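Local coordinates for response regulator ChrA (Corynebacterium diphtheriae, PDB 4YN8), which probably acts as a DNA-binding transcriptional regulator, the response-regulator half of a haem-sensing two-component system, at residues Leu10-Pro15 with Leu101-Pro106; Ser23-Asp26 with Asp30-Val33. The protein carries 1 engineered substitution. All coordinates share one frame; numbering follows the deposited sequence.

Contact 1 (Leu10-Pro15 with Leu101-Pro106); sequences LIDDHP and LLKDAP. With MG (magnesium ion), chain F; SO4 (sulfate ion), chain B.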
loop_
_atom_site.group_PDB
_atom_site.type_symbol
_atom_site.label_atom_id
_atom_site.label_comp_id
_atom_site.label_asym_id
_atom_site.label_seq_id
_atom_site.Cartn_x
_atom_site.Cartn_y
_atom_site.Cartn_z
ATOM N N LEU A 10 -1.375 -7.301 -20.334
ATOM C CA LEU A 10 -2.196 -7.420 -19.128
ATOM C C LEU A 10 -1.535 -8.409 -18.209
ATOM O O LEU A 10 -1.307 -9.553 -18.604
ATOM C CB LEU A 10 -3.571 -7.947 -19.518
ATOM C CG LEU A 10 -4.518 -8.288 -18.365
ATOM C CD1 LEU A 10 -4.818 -7.013 -17.615
ATOM C CD2 LEU A 10 -5.771 -8.877 -18.958
ATOM N N ILE A 11 -1.278 -7.997 -16.977
ATOM C CA ILE A 11 -0.472 -8.764 -16.023
ATOM C C ILE A 11 -1.272 -8.936 -14.738
ATOM O O ILE A 11 -1.763 -7.946 -14.169
ATOM C CB ILE A 11 0.822 -8.032 -15.735
ATOM C CG1 ILE A 11 1.531 -7.736 -17.058
ATOM C CG2 ILE A 11 1.731 -8.871 -14.824
ATOM C CD1 ILE A 11 2.934 -7.194 -16.901
ATOM N N ASP A 12 -1.436 -10.186 -14.317
ATOM C CA ASP A 12 -2.157 -10.508 -13.081
ATOM C C ASP A 12 -1.831 -11.951 -12.770
ATOM O O ASP A 12 -1.890 -12.798 -13.667
ATOM C CB ASP A 12 -3.675 -10.346 -13.315
ATOM C CG ASP A 12 -4.508 -10.485 -12.056
ATOM O OD1 ASP A 12 -4.177 -11.237 -11.100
ATOM O OD2 ASP A 12 -5.551 -9.791 -12.057
ATOM N N ASP A 13 -1.567 -12.230 -11.504
ATOM C CA ASP A 13 -1.205 -13.595 -11.094
ATOM C C ASP A 13 -2.390 -14.530 -10.986
ATOM O O ASP A 13 -2.205 -15.769 -10.797
ATOM C CB ASP A 13 -0.490 -13.575 -9.765
ATOM C CG ASP A 13 0.115 -14.934 -9.406
ATOM O OD1 ASP A 13 0.768 -15.546 -10.279
ATOM O OD2 ASP A 13 -0.074 -15.347 -8.249
ATOM N N HIS A 14 -3.584 -13.973 -11.057
ATOM C CA HIS A 14 -4.843 -14.718 -10.894
ATOM C C HIS A 14 -5.588 -14.863 -12.164
ATOM O O HIS A 14 -6.273 -13.947 -12.582
ATOM C CB HIS A 14 -5.673 -14.034 -9.787
ATOM C CG HIS A 14 -4.889 -13.846 -8.552
ATOM N ND1 HIS A 14 -4.247 -12.652 -8.224
ATOM C CD2 HIS A 14 -4.486 -14.751 -7.651
ATOM C CE1 HIS A 14 -3.527 -12.853 -7.136
ATOM N NE2 HIS A 14 -3.643 -14.122 -6.789
ATOM N N PRO A 15 -5.439 -16.032 -12.848
ATOM C CA PRO A 15 -5.981 -16.156 -14.246
ATOM C C PRO A 15 -7.497 -16.006 -14.334
ATOM O O PRO A 15 -8.019 -15.518 -15.330
ATOM C CB PRO A 15 -5.547 -17.566 -14.659
ATOM C CG PRO A 15 -5.299 -18.257 -13.387
ATOM C CD PRO A 15 -4.709 -17.261 -12.446
ATOM N N LEU A 101 -6.594 2.652 -11.210
ATOM C CA LEU A 101 -8.046 2.420 -11.302
ATOM C C LEU A 101 -8.408 1.210 -10.502
ATOM O O LEU A 101 -7.577 0.321 -10.296
ATOM C CB LEU A 101 -8.455 2.215 -12.766
ATOM C CG LEU A 101 -9.948 2.377 -13.057
ATOM C CD1 LEU A 101 -10.389 3.815 -12.977
ATOM C CD2 LEU A 101 -10.271 1.783 -14.449
ATOM N N LEU A 102 -9.643 1.145 -10.002
ATOM C CA LEU A 102 -10.099 -0.083 -9.406
ATOM C C LEU A 102 -10.586 -1.085 -10.428
ATOM O O LEU A 102 -11.148 -0.722 -11.437
ATOM C CB LEU A 102 -11.206 0.153 -8.376
ATOM C CG LEU A 102 -10.843 1.034 -7.190
ATOM C CD1 LEU A 102 -12.049 1.160 -6.256
ATOM C CD2 LEU A 102 -9.661 0.489 -6.457
ATOM N N LYS A 103 -10.409 -2.360 -10.134
ATOM C CA LYS A 103 -10.766 -3.432 -11.103
ATOM C C LYS A 103 -12.235 -3.559 -11.401
ATOM O O LYS A 103 -12.580 -4.019 -12.486
ATOM C CB LYS A 103 -10.281 -4.791 -10.642
ATOM C CG LYS A 103 -8.786 -4.930 -10.602
ATOM C CD LYS A 103 -8.312 -6.296 -10.106
ATOM C CE LYS A 103 -6.802 -6.321 -10.055
ATOM N NZ LYS A 103 -6.389 -7.372 -9.152
ATOM N N ASP A 104 -13.073 -3.112 -10.482
ATOM C CA ASP A 104 -14.523 -3.097 -10.717
ATOM C C ASP A 104 -15.110 -1.721 -11.046
ATOM O O ASP A 104 -16.304 -1.491 -10.925
ATOM C CB ASP A 104 -15.209 -3.727 -9.520
ATOM C CG ASP A 104 -15.007 -2.933 -8.229
ATOM O OD1 ASP A 104 -14.329 -1.860 -8.208
ATOM O OD2 ASP A 104 -15.574 -3.397 -7.198
ATOM N N ALA A 105 -14.291 -0.803 -11.535
ATOM C CA ALA A 105 -14.753 0.420 -12.104
ATOM C C ALA A 105 -15.691 0.129 -13.288
ATOM O O ALA A 105 -15.658 -0.935 -13.867
ATOM C CB ALA A 105 -13.602 1.285 -12.596
ATOM N N PRO A 106 -16.508 1.084 -13.641
ATOM C CA PRO A 106 -17.304 0.960 -14.881
ATOM C C PRO A 106 -16.416 0.614 -16.088
ATOM O O PRO A 106 -15.282 1.143 -16.206
ATOM C CB PRO A 106 -17.894 2.358 -15.033
ATOM C CG PRO A 106 -17.941 2.906 -13.637
ATOM C CD PRO A 106 -16.677 2.414 -13.021
HETATM MG MG MG F . -4.277 -10.443 -9.130
HETATM S S SO4 B . -4.339 -6.272 -6.187
HETATM O O1 SO4 B . -5.774 -6.440 -6.479
HETATM O O2 SO4 B . -4.151 -6.235 -4.735
HETATM O O3 SO4 B . -3.416 -7.317 -6.696
HETATM O O4 SO4 B . -3.837 -4.951 -6.780
HETATM O O HOH W 1 -4.384 -9.698 -7.281
HETATM O O HOH W 2 -2.096 -10.445 -9.376
HETATM O O HOH W 3 -6.250 -10.496 -9.708
#
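Lys103 reaches its ammonium end to the carboxylate of Asp12, and the two side chains meet at a slant, NZ lying 3.9 Å from OD2. This is a long salt bridge. The backbones stay far apart, with 11.3 Å between the CA atoms of Asp12 and Lys103. Both side chains point across the gap. Asp12 has CG anti to its N (chi1 -173°), and the lysine chain is extended beyond CG. NZ has closer partners elsewhere. It donates to O1 of a sulfate ion at 2.9 Å and to OD1 of Asp54. The other oxygen of Asp12, OD1, binds a magnesium ion at 2.1 Å. ND1 of His14 is a second ligand of the metal, at 2.4 Å. Asp54 and three waters complete the six ligands. OD1 of Asp12 also accepts a bond from His14 N at 2.8 Å, met from above the carboxylate plane. This Asx turn holds the histidine backbone beside the metal. His14 is itself the N-cap of helix 15-26. One metal-bound water donates to sulfate O3 over 2.6 Å, so the anion is tied to both the lysine and the metal shell. The sulfate probably comes from the crystallisation liquor. Its place beside magnesium, Asp54 and Lys103 is consistent with the phosphoryl position of receiver domains, where Asp54 would be the phosphoacceptor. The site lies at the C-terminal ends of parallel strands 6-11, 50-53 and 99-102. Arg18 of helix 15-26 hydrogen-bonds Asp12 O, and Lys103 packs on Leu80 of strand 77-81.

Contact 2 (Ser23-Asp26 with Asp30-Val33); sequences SILD and DITV. With MG (magnesium ion), chain I.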
loop_
_atom_site.group_PDB
_atom_site.type_symbol
_atom_site.label_atom_id
_atom_site.label_comp_id
_atom_site.label_asym_id
_atom_site.label_seq_id
_atom_site.Cartn_x
_atom_site.Cartn_y
_atom_site.Cartn_z
ATOM N N SER A 23 -11.417 -9.908 -21.215
ATOM C CA SER A 23 -12.659 -9.878 -21.986
ATOM C C SER A 23 -13.176 -8.449 -22.092
ATOM O O SER A 23 -13.551 -7.997 -23.179
ATOM C CB SER A 23 -13.690 -10.804 -21.340
ATOM O OG SER A 23 -13.322 -12.133 -21.613
ATOM N N ILE A 24 -13.120 -7.711 -20.986
ATOM C CA ILE A 24 -13.541 -6.322 -20.999
ATOM C C ILE A 24 -12.671 -5.464 -21.907
ATOM O O ILE A 24 -13.167 -4.672 -22.732
ATOM C CB ILE A 24 -13.545 -5.711 -19.603
ATOM C CG1 ILE A 24 -14.591 -6.381 -18.715
ATOM C CG2 ILE A 24 -13.831 -4.229 -19.715
ATOM C CD1 ILE A 24 -14.367 -6.144 -17.242
ATOM N N LEU A 25 -11.360 -5.549 -21.745
ATOM C CA LEU A 25 -10.479 -4.758 -22.577
ATOM C C LEU A 25 -10.661 -5.025 -24.078
ATOM O O LEU A 25 -10.751 -4.070 -24.887
ATOM C CB LEU A 25 -9.009 -4.984 -22.164
ATOM C CG LEU A 25 -8.630 -4.431 -20.778
ATOM C CD1 LEU A 25 -7.367 -5.065 -20.253
ATOM C CD2 LEU A 25 -8.485 -2.922 -20.805
ATOM N N ASP A 26 -10.715 -6.318 -24.432
ATOM C CA ASP A 26 -10.816 -6.728 -25.851
ATOM C C ASP A 26 -12.171 -6.332 -26.423
ATOM O O ASP A 26 -12.282 -6.099 -27.646
ATOM C CB ASP A 26 -10.581 -8.233 -25.993
ATOM C CG ASP A 26 -9.123 -8.597 -26.200
ATOM O OD1 ASP A 26 -8.304 -7.810 -26.783
ATOM O OD2 ASP A 26 -8.799 -9.743 -25.834
ATOM N N ASP A 30 -11.033 -0.215 -29.840
ATOM C CA ASP A 30 -9.773 0.494 -29.888
ATOM C C ASP A 30 -8.703 -0.011 -28.924
ATOM O O ASP A 30 -7.689 0.658 -28.756
ATOM C CB ASP A 30 -9.955 2.004 -29.703
ATOM C CG ASP A 30 -10.663 2.380 -28.423
ATOM O OD1 ASP A 30 -11.302 1.488 -27.789
ATOM O OD2 ASP A 30 -10.609 3.587 -28.064
ATOM N N ILE A 31 -8.977 -1.160 -28.330
ATOM C CA ILE A 31 -8.066 -1.839 -27.439
ATOM C C ILE A 31 -7.927 -3.296 -27.795
ATOM O O ILE A 31 -8.923 -4.040 -27.936
ATOM C CB ILE A 31 -8.515 -1.689 -25.960
ATOM C CG1 ILE A 31 -8.603 -0.213 -25.572
ATOM C CG2 ILE A 31 -7.548 -2.487 -25.034
ATOM C CD1 ILE A 31 -9.217 0.056 -24.208
ATOM N N THR A 32 -6.694 -3.761 -27.800
ATOM C CA THR A 32 -6.395 -5.152 -28.041
ATOM C C THR A 32 -5.374 -5.654 -27.013
ATOM O O THR A 32 -4.300 -5.070 -26.894
ATOM C CB THR A 32 -5.787 -5.396 -29.438
ATOM O OG1 THR A 32 -6.731 -5.057 -30.450
ATOM C CG2 THR A 32 -5.497 -6.859 -29.616
ATOM N N VAL A 33 -5.680 -6.743 -26.334
ATOM C CA VAL A 33 -4.707 -7.366 -25.434
ATOM C C VAL A 33 -3.808 -8.253 -26.274
ATOM O O VAL A 33 -4.267 -9.296 -26.795
ATOM C CB VAL A 33 -5.399 -8.144 -24.337
ATOM C CG1 VAL A 33 -4.401 -8.869 -23.418
ATOM C CG2 VAL A 33 -6.252 -7.147 -23.552
HETATM MG MG MG I . -10.675 -4.885 -29.198
HETATM O O HOH W 4 -9.254 -7.100 -29.373
HETATM O O HOH W 5 -6.581 -10.780 -26.644
HETATM O O HOH W 6 -9.362 -3.786 -30.976
HETATM O O HOH W 7 -12.204 -5.402 -30.783
#
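OD1 of Asp26 accepts two bonds at the end of helix 15-26. Val33 N donates to it at 2.9 Å, almost straight at 174°, from the syn side and 32° out of the carboxylate plane. A water donates to the same oxygen. The other oxygen, OD2, takes a bond from a second water, which also donates to Val33 O at 2.8 Å. Both backbone polar groups of Val33 are thus tied to one carboxylate, directly or through water. Arg22 forms a salt bridge with OD2. Beside this polar side lies an apolar one. CB of Leu25 touches Val33 CG2 at 3.8 Å and lies 4.1 Å from Ile31 CG2. In Val33, CG1 is anti to the backbone N (chi1 177°). CG2 is then anti to the carbonyl carbon and meets the leucine. Leu110 and Val114 of helix 107-119 also pack on Leu25. Ile31 CB packs on the backbone, 3.4 Å from Leu25 O. A magnesium ion joins the two backbones, bound by Asp26 O at 2.5 Å and Ile31 O at 2.3 Å. Phe28 O and waters are further ligands. All its ligands are carbonyl or water oxygens; the Asp26 carboxylate serves Val33, Arg22 and waters. The turn's backbone conformation thus holds the ion.

Both contacts lie in the receiver domain, with centres 13 Å apart. Contact 2 is nested along the chain inside the loop closed by contact 1. It joins helix 15-26 to strand 31-37 within one beta-alpha-beta unit. Contact 1 links the ends of strands 6-11 and 99-102 by side chains alone, over the ends of strands 50-53 and 77-81. Helix 15-26 follows strand 6-11 in the chain, and strand 31-37 lies beside strand 6-11 in the sheet. Leu10, two residues before Asp12, packs on contact 2: its CB lies 4.1 Å from Val33 CG1 and its CD1 4.2 Å from Leu25 CD1. The unit gives Asp12 and His14 to the metal site that Asp54 completes, and carries a separate magnesium at its helix-strand turn.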